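Acetyltransferase, GNAT family (Streptococcus agalactiae 2603V/R, PDB 2PC1) probably transfers an acyl group, as an acetyltransferase of the GNAT family would, to a substrate that has not been identified. Local coordinates at residues S49-K54 with C147-K152; E93-A98 with K170-G175; L35-A40 with R116-N121. All blocks are in the same frame, centred on the assembly; numbering follows the deposited sequence.

Interaction 1: S49-K54 with C147-K152. With SO4 (sulfate ion), chain B.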
ATOM      1  N   SER A  49     -16.973   3.853  -2.639  1.00 14.13           N
ATOM      2  CA  SER A  49     -15.793   4.669  -2.885  1.00 13.38           C
ATOM      3  C   SER A  49     -15.471   4.762  -4.362  1.00 14.70           C
ATOM      4  O   SER A  49     -15.679   3.813  -5.111  1.00 14.37           O
ATOM      5  CB  SER A  49     -14.621   4.036  -2.161  1.00 12.67           C
ATOM      6  OG  SER A  49     -13.422   4.754  -2.387  1.00 13.41           O
ATOM      7  N   ASP A  50     -14.878   5.883  -4.764  1.00 15.01           N
ATOM      8  CA  ASP A  50     -14.387   6.017  -6.118  1.00 14.15           C
ATOM      9  C   ASP A  50     -12.912   5.640  -6.244  1.00 13.45           C
ATOM     10  O   ASP A  50     -12.356   5.719  -7.335  1.00 14.25           O
ATOM     11  CB  ASP A  50     -14.670   7.414  -6.692  1.00 16.90           C
ATOM     12  CG  ASP A  50     -13.941   8.529  -5.968  1.00 18.29           C
ATOM     13  OD1 ASP A  50     -13.171   8.282  -5.023  1.00 19.90           O
ATOM     14  OD2 ASP A  50     -14.164   9.696  -6.376  1.00 24.11           O
ATOM     15  N   GLN A  51     -12.282   5.182  -5.157  1.00 13.44           N
ATOM     16  CA  GLN A  51     -10.906   4.740  -5.210  1.00 12.75           C
ATOM     17  C   GLN A  51     -10.744   3.614  -6.227  1.00 12.86           C
ATOM     18  O   GLN A  51     -11.435   2.607  -6.146  1.00 12.39           O
ATOM     19  CB  GLN A  51     -10.431   4.270  -3.835  1.00 12.44           C
ATOM     20  CG  GLN A  51      -8.960   3.919  -3.829  1.00 13.79           C
ATOM     21  CD  GLN A  51      -8.418   3.627  -2.449  1.00 16.07           C
ATOM     22  OE1 GLN A  51      -9.163   3.236  -1.547  1.00 15.84           O
ATOM     23  NE2 GLN A  51      -7.104   3.797  -2.281  1.00 19.86           N
ATOM     24  N   TRP A  52      -9.874   3.827  -7.199  1.00 13.06           N
ATOM     25  CA  TRP A  52      -9.554   2.868  -8.278  1.00 13.12           C
ATOM     26  C   TRP A  52     -10.695   2.671  -9.278  1.00 12.75           C
ATOM     27  O   TRP A  52     -10.654   1.735 -10.072  1.00 11.97           O
ATOM     28  CB  TRP A  52      -9.102   1.509  -7.743  1.00 13.04           C
ATOM     29  CG  TRP A  52      -7.868   1.491  -6.908  1.00 14.23           C
ATOM     30  CD1 TRP A  52      -7.161   2.550  -6.429  1.00 14.43           C
ATOM     31  CD2 TRP A  52      -7.227   0.312  -6.422  1.00 11.85           C
ATOM     32  NE1 TRP A  52      -6.093   2.087  -5.689  1.00 14.51           N
ATOM     33  CE2 TRP A  52      -6.109   0.720  -5.680  1.00 13.55           C
ATOM     34  CE3 TRP A  52      -7.483  -1.048  -6.564  1.00 13.46           C
ATOM     35  CZ2 TRP A  52      -5.262  -0.196  -5.035  1.00 14.33           C
ATOM     36  CZ3 TRP A  52      -6.613  -1.955  -5.954  1.00 16.04           C
ATOM     37  CH2 TRP A  52      -5.532  -1.521  -5.194  1.00 15.46           C
ATOM     38  N   GLN A  53     -11.702   3.535  -9.256  1.00 12.92           N
ATOM     39  CA  GLN A  53     -12.917   3.354 -10.066  1.00 11.95           C
ATOM     40  C   GLN A  53     -12.987   4.318 -11.230  1.00 15.09           C
ATOM     41  O   GLN A  53     -14.034   4.418 -11.864  1.00 16.30           O
ATOM     42  CB  GLN A  53     -14.164   3.552  -9.212  1.00 11.58           C
ATOM     43  CG  GLN A  53     -14.208   2.772  -7.911  1.00 13.13           C
ATOM     44  CD  GLN A  53     -14.060   1.277  -8.091  1.00 14.49           C
ATOM     45  OE1 GLN A  53     -14.728   0.681  -8.955  1.00 16.31           O
ATOM     46  NE2 GLN A  53     -13.260   0.639  -7.225  1.00 11.39           N
ATOM     47  N   LYS A  54     -11.895   5.000 -11.530  1.00 15.33           N
ATOM     48  CA  LYS A  54     -11.914   6.086 -12.528  1.00 19.35           C
ATOM     49  C   LYS A  54     -11.683   5.575 -13.934  1.00 20.60           C
ATOM     50  O   LYS A  54     -11.207   4.456 -14.141  1.00 20.61           O
ATOM     51  CB  LYS A  54     -10.833   7.120 -12.209  1.00 19.86           C
ATOM     52  CG  LYS A  54     -10.836   7.650 -10.790  1.00 28.48           C
ATOM     53  CD  LYS A  54     -12.182   8.176 -10.378  1.00 30.17           C
ATOM     54  N   CYS A 147       1.784   6.523   4.248  1.00  9.92           N
ATOM     55  CA  CYS A 147       0.725   5.902   3.443  1.00 10.76           C
ATOM     56  C   CYS A 147      -0.429   6.854   3.441  1.00 12.53           C
ATOM     57  O   CYS A 147      -0.588   7.646   4.379  1.00 14.27           O
ATOM     58  CB  CYS A 147       0.303   4.577   4.054  1.00 12.14           C
ATOM     59  SG  CYS A 147      -0.674   3.519   2.952  1.00 15.03           S
ATOM     60  N   ASP A 148      -1.234   6.825   2.421  1.00 11.14           N
ATOM     61  CA  ASP A 148      -2.466   7.620   2.437  1.00 12.43           C
ATOM     62  C   ASP A 148      -3.563   6.708   1.961  1.00 14.08           C
ATOM     63  O   ASP A 148      -3.315   5.741   1.245  1.00 16.01           O
ATOM     64  CB  ASP A 148      -2.371   8.858   1.590  1.00 12.59           C
ATOM     65  CG  ASP A 148      -2.142   8.553   0.121  1.00 18.00           C
ATOM     66  OD1 ASP A 148      -3.117   8.283  -0.598  1.00 20.75           O
ATOM     67  OD2 ASP A 148      -0.971   8.562  -0.312  1.00 16.67           O
ATOM     68  N   THR A 149      -4.785   6.987   2.353  1.00 11.87           N
ATOM     69  CA  THR A 149      -5.913   6.220   1.869  1.00 13.57           C
ATOM     70  C   THR A 149      -7.144   7.077   1.732  1.00 13.68           C
ATOM     71  O   THR A 149      -7.224   8.201   2.207  1.00 12.09           O
ATOM     72  CB  THR A 149      -6.172   4.980   2.753  1.00 15.24           C
ATOM     73  OG1 THR A 149      -7.001   4.049   2.051  1.00 16.06           O
ATOM     74  CG2 THR A 149      -6.805   5.330   4.036  1.00 14.88           C
ATOM     75  N   HIS A 150      -8.124   6.514   1.049  1.00 12.41           N
ATOM     76  CA  HIS A 150      -9.388   7.173   0.827  1.00 11.72           C
ATOM     77  C   HIS A 150     -10.166   7.248   2.129  1.00 11.33           C
ATOM     78  O   HIS A 150     -10.108   6.347   2.981  1.00 11.52           O
ATOM     79  CB  HIS A 150     -10.194   6.358  -0.205  1.00 12.67           C
ATOM     80  CG  HIS A 150     -11.358   7.078  -0.819  1.00 13.91           C
ATOM     81  ND1 HIS A 150     -12.579   7.259  -0.184  1.00 13.72           N
ATOM     82  CD2 HIS A 150     -11.515   7.574  -2.073  1.00 15.61           C
ATOM     83  CE1 HIS A 150     -13.415   7.882  -1.008  1.00 11.54           C
ATOM     84  NE2 HIS A 150     -12.786   8.090  -2.155  1.00 16.17           N
ATOM     85  N   GLU A 151     -10.963   8.307   2.248  1.00 12.05           N
ATOM     86  CA  GLU A 151     -11.786   8.491   3.400  1.00 12.92           C
ATOM     87  C   GLU A 151     -12.739   7.345   3.655  1.00 12.62           C
ATOM     88  O   GLU A 151     -13.098   7.080   4.801  1.00 13.02           O
ATOM     89  CB  GLU A 151     -12.590   9.792   3.254  1.00 14.64           C
ATOM     90  CG  GLU A 151     -11.742  11.032   3.405  1.00 16.48           C
ATOM     91  CD  GLU A 151     -12.540  12.290   3.161  1.00 21.40           C
ATOM     92  OE1 GLU A 151     -13.198  12.402   2.103  1.00 25.04           O
ATOM     93  OE2 GLU A 151     -12.510  13.154   4.036  1.00 22.54           O
ATOM     94  N   LYS A 152     -13.200   6.690   2.585  1.00 11.40           N
ATOM     95  CA  LYS A 152     -14.140   5.590   2.732  1.00 11.66           C
ATOM     96  C   LYS A 152     -13.469   4.232   2.974  1.00 11.83           C
ATOM     97  O   LYS A 152     -14.139   3.239   3.244  1.00 13.07           O
ATOM     98  CB  LYS A 152     -15.043   5.494   1.503  1.00 13.25           C
ATOM     99  CG  LYS A 152     -15.959   6.678   1.363  1.00 14.31           C
ATOM    100  CD  LYS A 152     -16.868   6.534   0.164  1.00 12.38           C
ATOM    101  CE  LYS A 152     -17.684   7.804  -0.054  1.00 17.16           C
ATOM    102  NZ  LYS A 152     -18.518   7.745  -1.299  1.00 18.93           N
TER
HETATM  103  S   SO4 B 183      -3.406   4.193  -4.099  1.00 21.48           S
HETATM  104  O1  SO4 B 183      -3.225   2.865  -4.634  1.00 33.82           O
HETATM  105  O2  SO4 B 183      -2.874   4.223  -2.741  1.00 46.73           O
HETATM  106  O3  SO4 B 183      -2.743   5.196  -4.909  1.00 37.05           O
HETATM  107  O4  SO4 B 183      -4.842   4.453  -4.046  1.00 25.08           O
HETATM  108  O   HOH W   1     -16.201   8.281  -3.110  1.00 21.57           O
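An ST turn running into a type II beta turn shapes the loop after helix 30-46, and Ser49 and Asp50 meet His150 near the end of strand 144-149. Ser49 OG stands over the centre of one face of the imidazole, 3.2 Å above its plane. The hydroxyl reaches inward because it lies anti to its own backbone N (chi1 178°), and it accepts the nearly straight bond from Gln51 N that closes the ST turn. At the ring edge, His150 NE2 donates to Asp50 OD1 over 2.9 Å; the bond is bent to 137°, and the carboxylate, met on its syn side but well out of its plane, stands almost perpendicular to the ring. The other ring nitrogen, ND1, accepts from Lys152 N in the ring plane at 2.9 Å, so both nitrogens are engaged and the ring's rotation is fixed. A histidine suits this place because it can give a hydrogen bond through NE2 and take one at ND1. Lys152 lays its aliphatic chain along Ser49, with CD 3.7 Å from Ser49 CA, while its NZ and Asp50 N share a water. Gln51 spans from the imidazole to the sulfate, its NE2 donating to O4 at 2.9 Å. Trp52 NE1, Tyr58 OH and Arg116 N complete the grip on this probable crystallisation ion, near the splay between strands 111-119 and 144-149 where GNAT enzymes generally bind acetyl-CoA, perhaps here too.

Interaction 2: E93-A98 with K170-G175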
ATOM      1  N   GLU A  93       7.048  12.348  -1.927  1.00 13.76           N
ATOM      2  CA  GLU A  93       5.755  12.560  -2.589  0.50 14.79           C
ATOM      3  C   GLU A  93       5.417  14.024  -2.542  1.00 14.04           C
ATOM      4  O   GLU A  93       5.185  14.584  -1.492  1.00 12.82           O
ATOM      5  CB  GLU A  93       4.638  11.786  -1.901  0.50 15.26           C
ATOM      6  CG  GLU A  93       4.610  10.315  -2.186  0.50 18.73           C
ATOM      7  CD  GLU A  93       4.364   9.984  -3.656  0.50 22.37           C
ATOM      8  OE1 GLU A  93       3.811  10.824  -4.419  0.50 20.42           O
ATOM      9  OE2 GLU A  93       4.726   8.859  -4.038  0.50 23.72           O
ATOM     10  N   GLU A  94       5.412  14.677  -3.699  1.00 15.48           N
ATOM     11  CA  GLU A  94       5.185  16.113  -3.705  1.00 16.07           C
ATOM     12  C   GLU A  94       3.861  16.506  -3.044  1.00 13.33           C
ATOM     13  O   GLU A  94       3.785  17.493  -2.327  1.00 14.44           O
ATOM     14  CB  GLU A  94       5.218  16.679  -5.135  1.00 18.10           C
ATOM     15  CG  GLU A  94       6.502  16.369  -5.922  1.00 31.07           C
ATOM     16  CD  GLU A  94       7.766  16.934  -5.296  1.00 37.27           C
ATOM     17  OE1 GLU A  94       7.749  18.094  -4.834  1.00 43.51           O
ATOM     18  OE2 GLU A  94       8.791  16.212  -5.288  1.00 45.37           O
ATOM     19  N   VAL A  95       2.822  15.718  -3.285  1.00 13.88           N
ATOM     20  CA  VAL A  95       1.497  16.065  -2.770  0.50 15.26           C
ATOM     21  C   VAL A  95       1.471  16.015  -1.234  1.00 13.38           C
ATOM     22  O   VAL A  95       0.667  16.674  -0.596  1.00 12.12           O
ATOM     23  CB  VAL A  95       0.404  15.175  -3.420  0.50 16.62           C
ATOM     24  CG1 VAL A  95      -0.957  15.338  -2.739  0.50 21.50           C
ATOM     25  CG2 VAL A  95       0.297  15.536  -4.897  0.50 20.62           C
ATOM     26  N   TYR A  96       2.354  15.226  -0.632  1.00 10.74           N
ATOM     27  CA  TYR A  96       2.442  15.160   0.823  1.00  9.50           C
ATOM     28  C   TYR A  96       2.901  16.476   1.445  1.00 10.33           C
ATOM     29  O   TYR A  96       2.611  16.760   2.608  1.00 11.60           O
ATOM     30  CB  TYR A  96       3.359  14.009   1.268  1.00 10.87           C
ATOM     31  CG  TYR A  96       2.760  12.638   1.176  1.00 10.32           C
ATOM     32  CD1 TYR A  96       1.486  12.396   0.648  1.00 11.49           C
ATOM     33  CD2 TYR A  96       3.484  11.536   1.604  1.00 12.43           C
ATOM     34  CE1 TYR A  96       0.946  11.104   0.589  1.00 12.85           C
ATOM     35  CE2 TYR A  96       2.961  10.270   1.519  1.00 12.43           C
ATOM     36  CZ  TYR A  96       1.703  10.048   1.035  1.00 13.29           C
ATOM     37  OH  TYR A  96       1.255   8.737   1.001  1.00 15.45           O
ATOM     38  N   ASP A  97       3.585  17.322   0.675  1.00 10.24           N
ATOM     39  CA  ASP A  97       3.941  18.611   1.179  1.00 10.62           C
ATOM     40  C   ASP A  97       2.746  19.534   1.357  1.00 10.48           C
ATOM     41  O   ASP A  97       2.863  20.520   2.048  1.00 13.28           O
ATOM     42  CB  ASP A  97       4.945  19.302   0.252  1.00 11.69           C
ATOM     43  CG  ASP A  97       6.251  18.524   0.108  1.00 16.52           C
ATOM     44  OD1 ASP A  97       6.641  17.834   1.075  1.00 14.05           O
ATOM     45  OD2 ASP A  97       6.880  18.617  -0.981  1.00 17.68           O
ATOM     46  N   ALA A  98       1.619  19.193   0.728  1.00  9.26           N
ATOM     47  CA  ALA A  98       0.397  19.979   0.795  1.00  8.96           C
ATOM     48  C   ALA A  98      -0.531  19.493   1.896  1.00 10.88           C
ATOM     49  O   ALA A  98      -1.716  19.813   1.896  1.00  9.66           O
ATOM     50  CB  ALA A  98      -0.296  19.913  -0.555  1.00 11.87           C
ATOM     51  N   LYS A 170      -4.803  15.622   6.072  1.00  8.97           N
ATOM     52  CA  LYS A 170      -5.353  15.392   4.769  1.00  9.27           C
ATOM     53  C   LYS A 170      -4.376  15.865   3.719  1.00  9.59           C
ATOM     54  O   LYS A 170      -3.658  16.812   3.934  1.00  9.02           O
ATOM     55  CB  LYS A 170      -6.667  16.121   4.619  1.00 11.00           C
ATOM     56  CG  LYS A 170      -7.772  15.458   5.414  1.00 13.82           C
ATOM     57  CD  LYS A 170      -9.004  16.300   5.510  1.00 17.13           C
ATOM     58  CE  LYS A 170     -10.037  15.551   6.377  1.00 23.73           C
ATOM     59  NZ  LYS A 170     -11.218  16.377   6.677  1.00 23.80           N
ATOM     60  N   VAL A 171      -4.331  15.145   2.601  1.00  9.38           N
ATOM     61  CA  VAL A 171      -3.531  15.597   1.463  1.00 10.27           C
ATOM     62  C   VAL A 171      -4.412  15.641   0.227  1.00  9.93           C
ATOM     63  O   VAL A 171      -5.325  14.831   0.069  1.00 10.76           O
ATOM     64  CB  VAL A 171      -2.276  14.713   1.232  1.00 12.87           C
ATOM     65  CG1 VAL A 171      -1.292  14.831   2.401  1.00 11.65           C
ATOM     66  CG2 VAL A 171      -2.659  13.282   0.993  1.00 12.60           C
ATOM     67  N   PRO A 172      -4.163  16.599  -0.665  1.00  9.90           N
ATOM     68  CA  PRO A 172      -5.019  16.795  -1.831  1.00 12.11           C
ATOM     69  C   PRO A 172      -4.688  15.904  -3.033  1.00 14.66           C
ATOM     70  O   PRO A 172      -4.360  16.404  -4.125  1.00 17.91           O
ATOM     71  CB  PRO A 172      -4.793  18.255  -2.162  1.00 12.54           C
ATOM     72  CG  PRO A 172      -3.399  18.481  -1.785  1.00 12.23           C
ATOM     73  CD  PRO A 172      -3.165  17.673  -0.536  1.00 10.50           C
ATOM     74  N   LEU A 173      -4.890  14.628  -2.857  1.00 17.38           N
ATOM     75  CA  LEU A 173      -4.589  13.596  -3.863  1.00 18.71           C
ATOM     76  C   LEU A 173      -5.934  13.014  -4.277  1.00 21.36           C
ATOM     77  O   LEU A 173      -6.684  12.504  -3.448  1.00 19.52           O
ATOM     78  CB  LEU A 173      -3.687  12.529  -3.250  1.00 19.09           C
ATOM     79  CG  LEU A 173      -3.224  11.340  -4.106  1.00 22.32           C
ATOM     80  CD1 LEU A 173      -2.498  11.857  -5.321  1.00 25.84           C
ATOM     81  CD2 LEU A 173      -2.346  10.429  -3.272  1.00 25.39           C
ATOM     82  N   ASP A 174      -6.255  13.133  -5.560  1.00 22.31           N
ATOM     83  CA  ASP A 174      -7.506  12.607  -6.124  1.00 24.89           C
ATOM     84  C   ASP A 174      -8.712  13.070  -5.320  1.00 24.40           C
ATOM     85  O   ASP A 174      -9.590  12.263  -4.964  1.00 26.35           O
ATOM     86  CB  ASP A 174      -7.459  11.069  -6.200  1.00 26.12           C
ATOM     87  CG  ASP A 174      -8.549  10.489  -7.100  1.00 35.98           C
ATOM     88  OD1 ASP A 174      -8.833  11.072  -8.169  1.00 42.24           O
ATOM     89  OD2 ASP A 174      -9.123   9.442  -6.733  1.00 48.80           O
ATOM     90  N   GLY A 175      -8.756  14.377  -5.047  1.00 21.64           N
ATOM     91  CA  GLY A 175      -9.694  14.947  -4.091  1.00 18.33           C
ATOM     92  C   GLY A 175      -9.030  15.013  -2.730  1.00 19.67           C
ATOM     93  O   GLY A 175      -8.198  15.877  -2.493  1.00 21.63           O
TER
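Val95, on one flank of a short helical turn, packs on Val171, Pro172 and Leu173 where strand 166-171 gives way to a loop, and Ala98 packs on Pro172. The apolar contacts carry the interaction, since no hydrogen bond passes between the segments. In one of its two conformers, Val95 CG1, set anti to the backbone N (chi1 170°), leans into the bend of the opposite chain, 3.9 Å from Pro172 CD and 4.0 Å from Leu173 CB. Ala98 CB rests on the edge of the proline ring, 3.6 Å from Pro172 CG; a methyl lets the backbone come this near. Tyr96 starts off away from the partner but its ring swings back, with CD1 4.1 Å from Val171 CG1, whose branch fits between ring and main chain.

Polar bonds lie within each segment or beyond both. Ala98 N bonds to Val95 O at 3.0 Å, holding Val95 and Ala98 on one side. Pro172 is the centre of an inverse gamma turn, whose closing bond, Leu173 N to Val171 O, is weak; proline's fixed phi suits the sharp bend. The hydroxyl of Tyr96 is hydrogen-bonded to Asp148 on strand 144-149, and Lys170 forms a salt bridge with Glu101. The whole joins the long connection after strand 81-91 to an inverse gamma turn at the end of an edge strand of the GNAT sheet.

Interaction 3: L35-A40 with R116-N121. With SO4 (sulfate ion), chain B.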
ATOM      1  N   LEU A  35      -4.985  -9.906 -11.614  1.00 10.37           N
ATOM      2  CA  LEU A  35      -6.170 -10.601 -11.084  1.00 11.88           C
ATOM      3  C   LEU A  35      -6.472 -10.104  -9.696  1.00 11.51           C
ATOM      4  O   LEU A  35      -7.637  -9.826  -9.358  1.00 12.86           O
ATOM      5  CB  LEU A  35      -5.956 -12.121 -11.058  1.00 12.89           C
ATOM      6  CG  LEU A  35      -5.953 -12.786 -12.422  1.00 17.05           C
ATOM      7  CD1 LEU A  35      -5.317 -14.189 -12.389  1.00 19.62           C
ATOM      8  CD2 LEU A  35      -7.366 -12.859 -13.008  1.00 16.88           C
ATOM      9  N   LEU A  36      -5.445  -9.957  -8.858  1.00 12.29           N
ATOM     10  CA  LEU A  36      -5.601  -9.503  -7.503  1.00 14.21           C
ATOM     11  C   LEU A  36      -6.079  -8.076  -7.488  1.00 12.77           C
ATOM     12  O   LEU A  36      -7.001  -7.742  -6.763  1.00 13.18           O
ATOM     13  CB  LEU A  36      -4.262  -9.633  -6.738  1.00 14.59           C
ATOM     14  CG  LEU A  36      -4.158  -9.010  -5.346  1.00 16.33           C
ATOM     15  CD1 LEU A  36      -5.280  -9.466  -4.408  1.00 21.34           C
ATOM     16  CD2 LEU A  36      -2.794  -9.337  -4.731  1.00 21.24           C
ATOM     17  N   ILE A  37      -5.480  -7.224  -8.308  1.00 11.63           N
ATOM     18  CA  ILE A  37      -5.889  -5.813  -8.398  0.50 10.60           C
ATOM     19  C   ILE A  37      -7.365  -5.703  -8.774  1.00 12.47           C
ATOM     20  O   ILE A  37      -8.096  -4.891  -8.209  1.00 11.86           O
ATOM     21  CB  ILE A  37      -5.036  -5.041  -9.443  0.50 11.15           C
ATOM     22  CG1 ILE A  37      -3.595  -4.827  -8.934  0.50 13.35           C
ATOM     23  CG2 ILE A  37      -5.636  -3.689  -9.788  0.50 13.72           C
ATOM     24  CD1 ILE A  37      -3.456  -3.831  -7.766  0.50 12.35           C
ATOM     25  N   GLU A  38      -7.799  -6.489  -9.750  1.00 11.26           N
ATOM     26  CA  GLU A  38      -9.196  -6.407 -10.185  1.00 11.49           C
ATOM     27  C   GLU A  38     -10.118  -6.897  -9.096  1.00 11.56           C
ATOM     28  O   GLU A  38     -11.211  -6.352  -8.928  1.00 11.95           O
ATOM     29  CB  GLU A  38      -9.424  -7.142 -11.511  1.00 12.68           C
ATOM     30  CG  GLU A  38      -8.706  -6.513 -12.676  1.00 12.43           C
ATOM     31  CD  GLU A  38      -9.123  -5.076 -12.959  1.00 13.50           C
ATOM     32  OE1 GLU A  38     -10.251  -4.677 -12.597  1.00 16.02           O
ATOM     33  OE2 GLU A  38      -8.280  -4.369 -13.556  1.00 20.07           O
ATOM     34  N   GLU A  39      -9.718  -7.930  -8.357  1.00 11.38           N
ATOM     35  CA  GLU A  39     -10.527  -8.400  -7.229  1.00 12.38           C
ATOM     36  C   GLU A  39     -10.670  -7.285  -6.206  1.00 13.07           C
ATOM     37  O   GLU A  39     -11.778  -6.978  -5.719  1.00 13.68           O
ATOM     38  CB  GLU A  39      -9.950  -9.696  -6.623  1.00 13.59           C
ATOM     39  CG  GLU A  39     -10.115 -10.949  -7.522  1.00 16.67           C
ATOM     40  CD  GLU A  39      -9.268 -12.147  -7.048  1.00 23.33           C
ATOM     41  OE1 GLU A  39      -8.794 -12.127  -5.890  1.00 29.42           O
ATOM     42  OE2 GLU A  39      -9.057 -13.090  -7.849  1.00 28.08           O
ATOM     43  N   ALA A  40      -9.555  -6.652  -5.887  1.00 12.86           N
ATOM     44  CA  ALA A  40      -9.569  -5.577  -4.945  1.00 12.48           C
ATOM     45  C   ALA A  40     -10.400  -4.384  -5.415  1.00 12.99           C
ATOM     46  O   ALA A  40     -11.138  -3.771  -4.634  1.00 12.95           O
ATOM     47  CB  ALA A  40      -8.141  -5.150  -4.605  1.00 14.67           C
ATOM     48  N   ARG A 116      -0.882   1.408  -3.794  1.00 12.31           N
ATOM     49  CA  ARG A 116      -1.421   0.320  -4.607  1.00 11.83           C
ATOM     50  C   ARG A 116      -1.476  -0.986  -3.833  1.00 12.18           C
ATOM     51  O   ARG A 116      -1.163  -2.061  -4.348  1.00 14.39           O
ATOM     52  CB  ARG A 116      -0.667   0.194  -5.932  1.00 12.24           C
ATOM     53  CG  ARG A 116      -0.945   1.387  -6.811  1.00 14.32           C
ATOM     54  CD  ARG A 116      -0.143   1.401  -8.098  1.00 13.86           C
ATOM     55  NE  ARG A 116       1.287   1.686  -7.926  1.00 12.53           N
ATOM     56  CZ  ARG A 116       1.779   2.892  -7.686  1.00 14.81           C
ATOM     57  NH1 ARG A 116       0.977   3.921  -7.482  1.00 15.07           N
ATOM     58  NH2 ARG A 116       3.094   3.059  -7.619  1.00 13.73           N
ATOM     59  N   ILE A 117      -1.874  -0.906  -2.574  1.00 12.32           N
ATOM     60  CA  ILE A 117      -1.952  -2.063  -1.730  1.00 12.15           C
ATOM     61  C   ILE A 117      -3.191  -2.869  -2.081  1.00 13.42           C
ATOM     62  O   ILE A 117      -4.305  -2.369  -2.037  1.00 13.73           O
ATOM     63  CB  ILE A 117      -1.982  -1.673  -0.247  1.00 12.66           C
ATOM     64  CG1 ILE A 117      -0.698  -0.933   0.138  1.00 13.63           C
ATOM     65  CG2 ILE A 117      -2.142  -2.930   0.628  1.00 14.08           C
ATOM     66  CD1 ILE A 117      -0.779  -0.228   1.461  1.00 14.38           C
ATOM     67  N   ALA A 118      -2.998  -4.133  -2.415  1.00 13.65           N
ATOM     68  CA  ALA A 118      -4.100  -5.007  -2.761  1.00 14.51           C
ATOM     69  C   ALA A 118      -3.942  -6.272  -1.982  1.00 15.87           C
ATOM     70  O   ALA A 118      -2.896  -6.918  -1.999  1.00 13.67           O
ATOM     71  CB  ALA A 118      -4.118  -5.286  -4.228  1.00 13.78           C
ATOM     72  N   ILE A 119      -4.989  -6.625  -1.264  1.00 19.39           N
ATOM     73  CA  ILE A 119      -4.908  -7.688  -0.289  1.00 20.72           C
ATOM     74  C   ILE A 119      -6.006  -8.636  -0.660  1.00 21.93           C
ATOM     75  O   ILE A 119      -7.182  -8.250  -0.710  1.00 21.24           O
ATOM     76  CB  ILE A 119      -5.148  -7.201   1.142  1.00 20.29           C
ATOM     77  CG1 ILE A 119      -4.200  -6.040   1.507  1.00 21.00           C
ATOM     78  CG2 ILE A 119      -5.008  -8.379   2.104  1.00 22.67           C
ATOM     79  CD1 ILE A 119      -2.708  -6.350   1.472  1.00 22.11           C
ATOM     80  N   SER A 120      -5.625  -9.856  -0.975  1.00 22.15           N
ATOM     81  CA  SER A 120      -6.609 -10.880  -1.309  1.00 20.12           C
ATOM     82  C   SER A 120      -7.664 -10.997  -0.233  1.00 23.44           C
ATOM     83  O   SER A 120      -7.351 -10.931   0.943  1.00 22.52           O
ATOM     84  CB  SER A 120      -5.940 -12.245  -1.468  1.00 18.69           C
ATOM     85  OG  SER A 120      -6.923 -13.240  -1.764  1.00 21.64           O
ATOM     86  N   ASN A 121      -8.908 -11.207  -0.650  1.00 25.62           N
ATOM     87  CA  ASN A 121      -9.993 -11.579   0.282  1.00 29.73           C
ATOM     88  C   ASN A 121     -10.323 -13.086   0.213  1.00 32.30           C
ATOM     89  O   ASN A 121     -11.109 -13.595   1.019  1.00 32.55           O
ATOM     90  CB  ASN A 121     -11.250 -10.779  -0.021  1.00 30.15           C
ATOM     91  CG  ASN A 121     -11.586 -10.799  -1.480  1.00 35.21           C
ATOM     92  OD1 ASN A 121     -11.647 -11.869  -2.097  1.00 35.51           O
ATOM     93  ND2 ASN A 121     -11.736  -9.619  -2.066  1.00 35.17           N
TER
HETATM   94  S   SO4 B 183      -3.406   4.193  -4.099  1.00 21.48           S
HETATM   95  O1  SO4 B 183      -3.225   2.865  -4.634  1.00 33.82           O
HETATM   96  O2  SO4 B 183      -2.874   4.223  -2.741  1.00 46.73           O
HETATM   97  O3  SO4 B 183      -2.743   5.196  -4.909  1.00 37.05           O
HETATM   98  O4  SO4 B 183      -4.842   4.453  -4.046  1.00 25.08           O
HETATM   99  O   HOH W   2      -6.956 -13.334  -4.552  1.00 27.62           O
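Leu36 and Ala40, one helical turn apart, face Ala118 of strand 117-119, with Ile37 beside them; helix and strand axes are 7.7 Å apart at closest and nearly perpendicular, at 86°. Ala118 CB points toward the helix. Leu36 CG lies 3.9 Å from it and Ala40 CB 4.0 Å, methyl to methyl; in the conformer described, Ile37 CD1 also comes within 3.9 Å. Small residues suit both ends of the alanine contact, because they let the helix settle close to the strand.

The branches of Leu36 divide. With CG anti to the backbone N (chi1 171°), the side chain extends toward the strand; CD2 then comes to 3.7 Å from Ala118 O, and CD1 passes on to Ser120 N at 3.5 Å. Ile37 leaves the helix obliquely before its CD1 turns toward Ala118. At the far end, Glu39 OE1 reaches Ser120 OG through a water, which it accepts from at 2.6 Å, and Ser120 OG also bonds to Phe123 N.

Arg116 sits where the chain turns a corner in strand 111-119, its side chain leading off to Asp67 and Tyr58. Its backbone N donates to sulfate O1 at 2.9 Å. Chemically, then, the helix is held to the strand by aliphatic contact; the one polar link described is a marginal water bridge, while Arg116 N serves the sulfate.

Overall arrangement
All three contacts reach one mixed sheet, the core of the GNAT fold. Interactions 1 and 3 lie about 13 Å apart between centres, on the neighbouring parallel strands 144-149 and 111-119, and both touch the same sulfate; Trp52 packs against Ala40 and Arg116, joining them directly. Interaction 2 lies about 13 Å from interaction 1, linked through Tyr96 and Asp148, but about 23 Å from interaction 3, with no touch between them. Along the chain, segments come in the order 35-40, 49-54, 93-98, 116-121, 147-152 and 170-175, so every pair of contacts interleaves. The loop after helix 30-46 and strand 111-119 together hold the sulfate, probably from the crystallisation liquor, which may mark a pocket.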